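Long-range contacts in cephalosporin hydroxylase CMCI (Streptomyces clavuligerus, PDB 2BM8), which probably hydroxylates the cephalosporin nucleus during cephamycin biosynthesis: residues H153-H162 and L176-D187; L204-D214 and D225-A233. The protein carries 3 engineered substitutions. All coordinates share one frame; numbering follows the deposited sequence.

Contact 1. Residues H153-H162 and L176-D187; sequences HPLIFIDNAH and LLEEGDYFIIED. Engineered in segment 153-162: N160 (natural residue Asp).
D181 reaches across to the start of strand 155-159 with both carboxylate oxygens. OD2 accepts a bent hydrogen bond from H153 ND1, 2.8 Å long, on its syn lone pair, while OD1 receives L155 N at 2.9 Å from above the carboxylate plane. On its own segment, E178 N adds a nearly straight bond to D181 OD2 in the type II turn 178-181. Replacing D181 by an alanine is likely to leave H153 ND1, L155 N and E178 N without their acceptor and the imidazole freer to turn. The E178 carboxylate covers one face of the H153 ring.

Beyond this end the two strands run parallel in register, I156 beside Y182 through D159 beside I185, as neighbours in a beta-alpha-beta crossover whose helix, 165-175, packs over F157 and F183. With CG anti to the backbone N in both (chi1 -173° and -171°), these rings lie nearly parallel (6°) yet offset, with little overlap; F157 CD2 comes 3.5 Å from F183 CE1. On the other face I156 CG2 meets I184 CD1 at 3.8 Å, under helix 67-80.

At the C-terminal end D159 OD2 accepts from A161 N, an Asx turn, and from H162 N, making an Asx motif. A water joins the engineered N160 OD1, H162 NE2 and D187 OD2; N160 ND2 bonds E87, while E186 is held by Y73 and K65.

Contact 2. Residues L204-D214 and D225-A233; sequences LGAFRDVLSMD and DRGVLRRVA
L229 fills the close-packed side of this hairpin-like pair: its CD1 meets L204 CD2 at 4.1 Å and L211 CD1 at 4.2 Å, and its CD2 lies against M213. The backbones carry the pairing. S212 and R230 form a hydrogen-bonded pair, with S212 N to R230 O and R230 N to S212 O both 3.0 Å and both donors in the carbonyl plane; D214 N adds a third bond, to V228 O. L211 beside R231 and M213 beside L229 are the non-hydrogen-bonded pairs, where CA-H groups approach carbonyl oxygens instead.

The face of S212, R230 and D214 is more polar. R230, extended from CG to NE, lays one face of its guanidinium over the D214 carboxylate; NH1 to D214 OD2 is a long 3.7 Å, a matter of charge with no N-H aimed at the oxygen. The stronger partners lie elsewhere: D35 of the third subunit takes both R230 NH2 and S212 OG, and D214 has Y182. V232 CG2 tucks against S212 CB at 3.4 Å.

Toward the partly exposed end the pairing slackens. V232 N reaches V210 O only in a weak bond of 3.3 Å, and R231, bent at chi2 (-59°), swings its guanidinium over V210, whose CB and CG1 sit against one face.

M213 pairs in turn with a strand of the third subunit, carrying the sheet across the interface. The last strand in sequence, 228-231, slips between 182-185 and 211-214 and alone runs against the others, giving the 3-2-1-4-5-7-6 order of the Rossmann-like methyltransferase fold.

Contact 1 and contact 2 are successive steps across one sheet, their centres about 10 Å apart, with strand 182-185 of the first lying beside strand 228-231 of the second. The direction changes here: contact 1 pairs parallel strands, whereas 228-231 runs antiparallel to 182-185, and F183 N probably bonds L229 O at 2.8 Å across that seam. A side-chain tie joins them too, Y182 OH lying 2.5 Å from D214 OD2. In the turn leading into strand 182-185, E178 O packs on R231 CB. The centre of contact 1 is about 11 Å from the centre of the chain. That of contact 2 is about 19 Å from it, and contact 2 is much the more involved with the third subunit.

Contact 1. Residues H153-H162 and L176-D187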
# COMPACT_ATOMS: atom_id res chain seq x y z
N HIS B 153 -33.76 -17.55 25.70
CA HIS B 153 -32.73 -16.53 25.76
C HIS B 153 -31.53 -17.07 26.53
O HIS B 153 -31.68 -17.98 27.32
CB HIS B 153 -33.30 -15.28 26.42
CG HIS B 153 -34.42 -14.65 25.66
ND1 HIS B 153 -34.41 -13.33 25.28
CD2 HIS B 153 -35.60 -15.16 25.21
CE1 HIS B 153 -35.53 -13.05 24.63
NE2 HIS B 153 -36.26 -14.14 24.58
N PRO B 154 -30.34 -16.51 26.32
CA PRO B 154 -30.09 -15.39 25.41
C PRO B 154 -30.33 -15.68 23.93
O PRO B 154 -30.55 -16.83 23.50
CB PRO B 154 -28.59 -15.10 25.63
CG PRO B 154 -28.24 -15.74 26.90
CD PRO B 154 -29.12 -16.94 27.01
N LEU B 155 -30.26 -14.62 23.14
CA LEU B 155 -30.69 -14.65 21.76
C LEU B 155 -29.82 -13.76 20.89
O LEU B 155 -29.53 -12.63 21.25
CB LEU B 155 -32.13 -14.19 21.71
CG LEU B 155 -32.85 -14.23 20.36
CD1 LEU B 155 -34.25 -14.87 20.55
CD2 LEU B 155 -32.97 -12.84 19.76
N ILE B 156 -29.40 -14.28 19.75
CA ILE B 156 -28.70 -13.48 18.75
C ILE B 156 -29.60 -13.37 17.52
O ILE B 156 -29.97 -14.38 16.93
CB ILE B 156 -27.36 -14.13 18.36
CG1 ILE B 156 -26.48 -14.31 19.59
CG2 ILE B 156 -26.65 -13.30 17.28
CD1 ILE B 156 -25.22 -15.11 19.31
N PHE B 157 -29.95 -12.14 17.15
CA PHE B 157 -30.74 -11.85 15.97
C PHE B 157 -29.81 -11.27 14.91
O PHE B 157 -29.16 -10.26 15.14
CB PHE B 157 -31.84 -10.84 16.33
CG PHE B 157 -32.82 -10.58 15.22
CD1 PHE B 157 -34.12 -11.08 15.31
CD2 PHE B 157 -32.45 -9.86 14.09
CE1 PHE B 157 -35.03 -10.85 14.29
CE2 PHE B 157 -33.36 -9.63 13.06
CZ PHE B 157 -34.65 -10.13 13.16
N ILE B 158 -29.74 -11.89 13.74
CA ILE B 158 -28.80 -11.50 12.70
C ILE B 158 -29.55 -11.10 11.43
O ILE B 158 -30.25 -11.91 10.84
CB ILE B 158 -27.80 -12.63 12.38
CG1 ILE B 158 -27.17 -13.15 13.67
CG2 ILE B 158 -26.70 -12.14 11.42
CD1 ILE B 158 -26.27 -14.31 13.48
N ASP B 159 -29.41 -9.84 11.05
CA ASP B 159 -29.93 -9.35 9.79
C ASP B 159 -28.95 -9.57 8.62
O ASP B 159 -27.87 -9.00 8.61
CB ASP B 159 -30.22 -7.86 9.90
CG ASP B 159 -30.64 -7.26 8.59
OD1 ASP B 159 -30.13 -6.17 8.23
OD2 ASP B 159 -31.47 -7.86 7.86
N ASN B 160 -29.35 -10.40 7.66
CA ASN B 160 -28.67 -10.53 6.36
C ASN B 160 -29.57 -10.10 5.19
O ASN B 160 -29.20 -10.24 4.05
CB ASN B 160 -28.19 -11.98 6.13
CG ASN B 160 -26.89 -12.29 6.86
OD1 ASN B 160 -25.82 -11.74 6.53
ND2 ASN B 160 -26.96 -13.18 7.86
N ALA B 161 -30.75 -9.55 5.48
CA ALA B 161 -31.70 -9.17 4.43
C ALA B 161 -31.70 -7.66 4.15
O ALA B 161 -31.69 -7.23 3.00
CB ALA B 161 -33.11 -9.65 4.80
N HIS B 162 -31.73 -6.87 5.22
CA HIS B 162 -31.51 -5.42 5.18
C HIS B 162 -32.62 -4.61 4.51
O HIS B 162 -32.35 -3.60 3.87
CB HIS B 162 -30.19 -5.06 4.48
CG HIS B 162 -29.05 -5.99 4.76
ND1 HIS B 162 -28.17 -5.79 5.80
CD2 HIS B 162 -28.59 -7.07 4.08
CE1 HIS B 162 -27.24 -6.73 5.77
NE2 HIS B 162 -27.47 -7.52 4.74
N LEU B 176 -38.89 -8.45 21.78
CA LEU B 176 -38.05 -9.65 21.71
C LEU B 176 -36.83 -9.67 22.63
O LEU B 176 -36.67 -10.59 23.41
CB LEU B 176 -37.59 -9.89 20.27
CG LEU B 176 -37.05 -11.29 19.96
CD1 LEU B 176 -37.87 -12.40 20.62
CD2 LEU B 176 -36.99 -11.53 18.46
N LEU B 177 -35.97 -8.66 22.52
CA LEU B 177 -34.67 -8.71 23.18
C LEU B 177 -34.77 -8.49 24.68
O LEU B 177 -35.57 -7.69 25.16
CB LEU B 177 -33.73 -7.65 22.58
CG LEU B 177 -33.59 -7.61 21.05
CD1 LEU B 177 -32.88 -6.34 20.65
CD2 LEU B 177 -32.86 -8.82 20.49
N GLU B 178 -33.97 -9.23 25.43
CA GLU B 178 -33.70 -8.92 26.81
C GLU B 178 -32.26 -8.44 26.92
O GLU B 178 -31.51 -8.51 25.96
CB GLU B 178 -33.88 -10.16 27.69
CG GLU B 178 -35.18 -10.92 27.50
CD GLU B 178 -35.19 -12.24 28.25
OE1 GLU B 178 -34.08 -12.78 28.53
OE2 GLU B 178 -36.28 -12.74 28.59
N GLU B 179 -31.88 -7.99 28.10
CA GLU B 179 -30.53 -7.50 28.33
C GLU B 179 -29.50 -8.58 27.99
O GLU B 179 -29.65 -9.73 28.38
CB GLU B 179 -30.40 -7.05 29.79
CG GLU B 179 -28.98 -6.73 30.22
CD GLU B 179 -28.91 -6.16 31.62
OE1 GLU B 179 -29.96 -6.08 32.30
OE2 GLU B 179 -27.80 -5.78 32.05
N GLY B 180 -28.47 -8.22 27.22
CA GLY B 180 -27.47 -9.17 26.77
C GLY B 180 -27.66 -9.69 25.35
O GLY B 180 -26.67 -10.06 24.71
N ASP B 181 -28.90 -9.72 24.86
CA ASP B 181 -29.20 -10.24 23.52
C ASP B 181 -28.58 -9.39 22.43
O ASP B 181 -28.47 -8.19 22.57
CB ASP B 181 -30.72 -10.33 23.28
CG ASP B 181 -31.39 -11.41 24.13
OD1 ASP B 181 -30.69 -12.21 24.78
OD2 ASP B 181 -32.63 -11.52 24.21
N TYR B 182 -28.17 -10.01 21.34
CA TYR B 182 -27.49 -9.30 20.27
C TYR B 182 -28.44 -9.01 19.12
O TYR B 182 -29.32 -9.80 18.80
CB TYR B 182 -26.29 -10.12 19.79
CG TYR B 182 -25.07 -9.96 20.67
CD1 TYR B 182 -24.87 -10.74 21.79
CD2 TYR B 182 -24.10 -9.00 20.36
CE1 TYR B 182 -23.75 -10.58 22.59
CE2 TYR B 182 -22.98 -8.84 21.16
CZ TYR B 182 -22.81 -9.63 22.26
OH TYR B 182 -21.70 -9.45 23.04
N PHE B 183 -28.31 -7.83 18.53
CA PHE B 183 -28.94 -7.53 17.26
C PHE B 183 -27.80 -7.12 16.35
O PHE B 183 -27.14 -6.13 16.61
CB PHE B 183 -29.97 -6.41 17.37
CG PHE B 183 -30.80 -6.21 16.11
CD1 PHE B 183 -32.09 -6.70 16.02
CD2 PHE B 183 -30.28 -5.54 15.00
CE1 PHE B 183 -32.86 -6.51 14.87
CE2 PHE B 183 -31.05 -5.36 13.85
CZ PHE B 183 -32.33 -5.85 13.79
N ILE B 184 -27.59 -7.90 15.28
CA ILE B 184 -26.43 -7.76 14.42
C ILE B 184 -26.81 -7.49 12.97
O ILE B 184 -27.62 -8.21 12.38
CB ILE B 184 -25.56 -9.03 14.51
CG1 ILE B 184 -24.88 -9.07 15.88
CG2 ILE B 184 -24.51 -9.04 13.41
CD1 ILE B 184 -24.37 -10.42 16.27
N ILE B 185 -26.20 -6.46 12.38
CA ILE B 185 -26.41 -6.16 10.97
C ILE B 185 -25.12 -6.40 10.25
O ILE B 185 -24.16 -5.67 10.44
CB ILE B 185 -26.90 -4.72 10.79
CG1 ILE B 185 -28.30 -4.57 11.37
CG2 ILE B 185 -26.93 -4.35 9.31
CD1 ILE B 185 -28.65 -3.18 11.79
N GLU B 186 -25.08 -7.42 9.41
CA GLU B 186 -23.86 -7.74 8.69
C GLU B 186 -23.78 -6.87 7.44
O GLU B 186 -24.81 -6.49 6.89
CB GLU B 186 -23.82 -9.23 8.33
CG GLU B 186 -23.84 -10.16 9.55
CD GLU B 186 -23.43 -11.60 9.23
OE1 GLU B 186 -23.20 -11.90 8.04
OE2 GLU B 186 -23.38 -12.45 10.16
N ASP B 187 -22.56 -6.48 7.05
CA ASP B 187 -22.23 -5.89 5.75
C ASP B 187 -22.74 -4.47 5.50
O ASP B 187 -21.96 -3.60 5.06
CB ASP B 187 -22.72 -6.78 4.60
CG ASP B 187 -22.02 -8.13 4.58
OD1 ASP B 187 -20.78 -8.14 4.38
OD2 ASP B 187 -22.62 -9.22 4.76
O HOH W 1 -25.15 -9.60 4.44

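Contact 2. Residues L204-D214 and D225-A233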
# COMPACT_ATOMS: atom_id res chain seq x y z
N LEU B 204 -29.67 5.33 13.89
CA LEU B 204 -28.91 4.52 14.85
C LEU B 204 -28.92 5.21 16.20
O LEU B 204 -29.15 4.57 17.21
CB LEU B 204 -27.45 4.32 14.41
CG LEU B 204 -26.84 2.90 14.32
CD1 LEU B 204 -25.34 2.95 14.68
CD2 LEU B 204 -27.56 1.85 15.15
N GLY B 205 -28.67 6.52 16.19
CA GLY B 205 -28.64 7.32 17.40
C GLY B 205 -29.94 7.33 18.20
O GLY B 205 -29.93 7.58 19.41
N ALA B 206 -31.06 7.08 17.53
CA ALA B 206 -32.37 7.02 18.17
C ALA B 206 -32.46 5.84 19.15
O ALA B 206 -33.22 5.90 20.13
CB ALA B 206 -33.46 6.92 17.12
N PHE B 207 -31.70 4.77 18.88
CA PHE B 207 -31.68 3.58 19.73
C PHE B 207 -30.64 3.61 20.87
O PHE B 207 -30.32 2.56 21.42
CB PHE B 207 -31.39 2.34 18.87
CG PHE B 207 -32.48 2.00 17.90
CD1 PHE B 207 -32.57 2.66 16.69
CD2 PHE B 207 -33.41 1.01 18.20
CE1 PHE B 207 -33.55 2.36 15.80
CE2 PHE B 207 -34.40 0.69 17.31
CZ PHE B 207 -34.48 1.37 16.11
N ARG B 208 -30.15 4.79 21.24
CA ARG B 208 -29.05 4.88 22.21
C ARG B 208 -29.40 4.57 23.69
O ARG B 208 -28.51 4.38 24.51
CB ARG B 208 -28.38 6.25 22.12
CG ARG B 208 -29.27 7.44 22.54
CD ARG B 208 -29.07 7.91 23.98
NE ARG B 208 -27.67 8.19 24.28
CZ ARG B 208 -27.05 7.89 25.43
NH1 ARG B 208 -27.69 7.31 26.44
NH2 ARG B 208 -25.76 8.20 25.57
N ASP B 209 -30.67 4.53 24.05
CA ASP B 209 -31.04 4.20 25.42
C ASP B 209 -31.22 2.70 25.60
O ASP B 209 -31.39 2.24 26.73
CB ASP B 209 -32.31 4.93 25.84
CG ASP B 209 -32.16 6.43 25.73
OD1 ASP B 209 -31.29 6.99 26.45
OD2 ASP B 209 -32.85 7.13 24.94
N VAL B 210 -31.18 1.96 24.49
CA VAL B 210 -31.54 0.56 24.45
C VAL B 210 -30.53 -0.38 23.79
O VAL B 210 -30.55 -1.56 24.05
CB VAL B 210 -32.90 0.37 23.73
CG1 VAL B 210 -34.02 1.02 24.54
CG2 VAL B 210 -32.87 0.93 22.32
N LEU B 211 -29.65 0.14 22.94
CA LEU B 211 -28.67 -0.69 22.24
C LEU B 211 -27.29 -0.02 22.28
O LEU B 211 -27.18 1.21 22.17
CB LEU B 211 -29.09 -0.92 20.79
CG LEU B 211 -30.25 -1.88 20.51
CD1 LEU B 211 -30.61 -1.84 19.03
CD2 LEU B 211 -29.93 -3.30 20.92
N SER B 212 -26.26 -0.84 22.44
CA SER B 212 -24.88 -0.39 22.45
C SER B 212 -24.15 -1.07 21.30
O SER B 212 -24.57 -2.13 20.86
CB SER B 212 -24.20 -0.80 23.76
OG SER B 212 -23.78 -2.18 23.70
N MET B 213 -23.09 -0.46 20.80
CA MET B 213 -22.16 -1.16 19.92
C MET B 213 -21.13 -1.89 20.78
O MET B 213 -20.41 -1.26 21.56
CB MET B 213 -21.46 -0.20 18.97
CG MET B 213 -20.52 -0.89 18.01
SD MET B 213 -20.09 0.10 16.59
CE MET B 213 -19.54 1.60 17.39
N ASP B 214 -21.05 -3.21 20.62
CA ASP B 214 -20.14 -4.03 21.39
C ASP B 214 -18.74 -3.98 20.78
O ASP B 214 -18.48 -4.58 19.76
CB ASP B 214 -20.64 -5.47 21.41
CG ASP B 214 -19.79 -6.36 22.30
OD1 ASP B 214 -18.71 -5.94 22.74
OD2 ASP B 214 -20.13 -7.51 22.61
N ASP B 225 -18.14 -5.35 10.76
CA ASP B 225 -17.66 -3.99 10.96
C ASP B 225 -18.75 -3.06 11.44
O ASP B 225 -19.73 -2.84 10.73
CB ASP B 225 -17.13 -3.45 9.62
CG ASP B 225 -16.30 -2.19 9.76
OD1 ASP B 225 -16.18 -1.62 10.85
OD2 ASP B 225 -15.72 -1.69 8.79
N ARG B 226 -18.56 -2.53 12.65
CA ARG B 226 -19.42 -1.49 13.22
C ARG B 226 -20.93 -1.83 13.23
O ARG B 226 -21.75 -0.92 13.21
CB ARG B 226 -19.19 -0.17 12.48
CG ARG B 226 -17.82 0.47 12.68
CD ARG B 226 -17.53 1.63 11.71
NE ARG B 226 -17.17 1.13 10.38
CZ ARG B 226 -17.12 1.86 9.27
NH1 ARG B 226 -17.40 3.15 9.28
NH2 ARG B 226 -16.78 1.29 8.12
N GLY B 227 -21.27 -3.12 13.29
CA GLY B 227 -22.65 -3.58 13.17
C GLY B 227 -23.13 -4.53 14.26
O GLY B 227 -24.24 -5.06 14.17
N VAL B 228 -22.32 -4.72 15.30
CA VAL B 228 -22.63 -5.66 16.37
C VAL B 228 -23.23 -4.87 17.52
O VAL B 228 -22.53 -4.14 18.21
CB VAL B 228 -21.36 -6.40 16.85
CG1 VAL B 228 -21.69 -7.37 18.00
CG2 VAL B 228 -20.69 -7.14 15.70
N LEU B 229 -24.55 -5.00 17.71
CA LEU B 229 -25.24 -4.28 18.77
C LEU B 229 -25.79 -5.25 19.80
O LEU B 229 -26.08 -6.39 19.49
CB LEU B 229 -26.39 -3.46 18.20
CG LEU B 229 -26.12 -2.75 16.88
CD1 LEU B 229 -27.36 -2.00 16.45
CD2 LEU B 229 -24.93 -1.80 17.03
N ARG B 230 -25.92 -4.80 21.05
CA ARG B 230 -26.63 -5.60 22.04
C ARG B 230 -27.48 -4.76 22.99
O ARG B 230 -27.35 -3.55 23.08
CB ARG B 230 -25.67 -6.51 22.81
CG ARG B 230 -24.54 -5.80 23.47
CD ARG B 230 -23.72 -6.68 24.41
NE ARG B 230 -22.99 -5.87 25.38
CZ ARG B 230 -21.97 -6.31 26.11
NH1 ARG B 230 -21.54 -7.56 26.01
NH2 ARG B 230 -21.36 -5.49 26.96
N ARG B 231 -28.36 -5.44 23.70
CA ARG B 231 -29.30 -4.81 24.59
C ARG B 231 -28.61 -4.44 25.90
O ARG B 231 -28.13 -5.31 26.62
CB ARG B 231 -30.47 -5.76 24.84
CG ARG B 231 -31.81 -5.17 24.53
CD ARG B 231 -32.07 -3.96 25.33
NE ARG B 231 -33.48 -3.70 25.55
CZ ARG B 231 -33.92 -2.70 26.29
NH1 ARG B 231 -33.06 -1.89 26.88
NH2 ARG B 231 -35.22 -2.52 26.44
N VAL B 232 -28.55 -3.14 26.18
CA VAL B 232 -28.00 -2.60 27.44
C VAL B 232 -29.05 -2.75 28.55
O VAL B 232 -30.25 -2.87 28.27
CB VAL B 232 -27.58 -1.10 27.28
CG1 VAL B 232 -27.13 -0.46 28.60
CG2 VAL B 232 -26.49 -0.98 26.26
N ALA B 233 -28.58 -2.75 29.81
CA ALA B 233 -29.45 -2.89 30.99
C ALA B 233 -30.67 -1.95 30.98
O ALA B 233 -30.56 -0.76 30.64
CB ALA B 233 -28.62 -2.68 32.29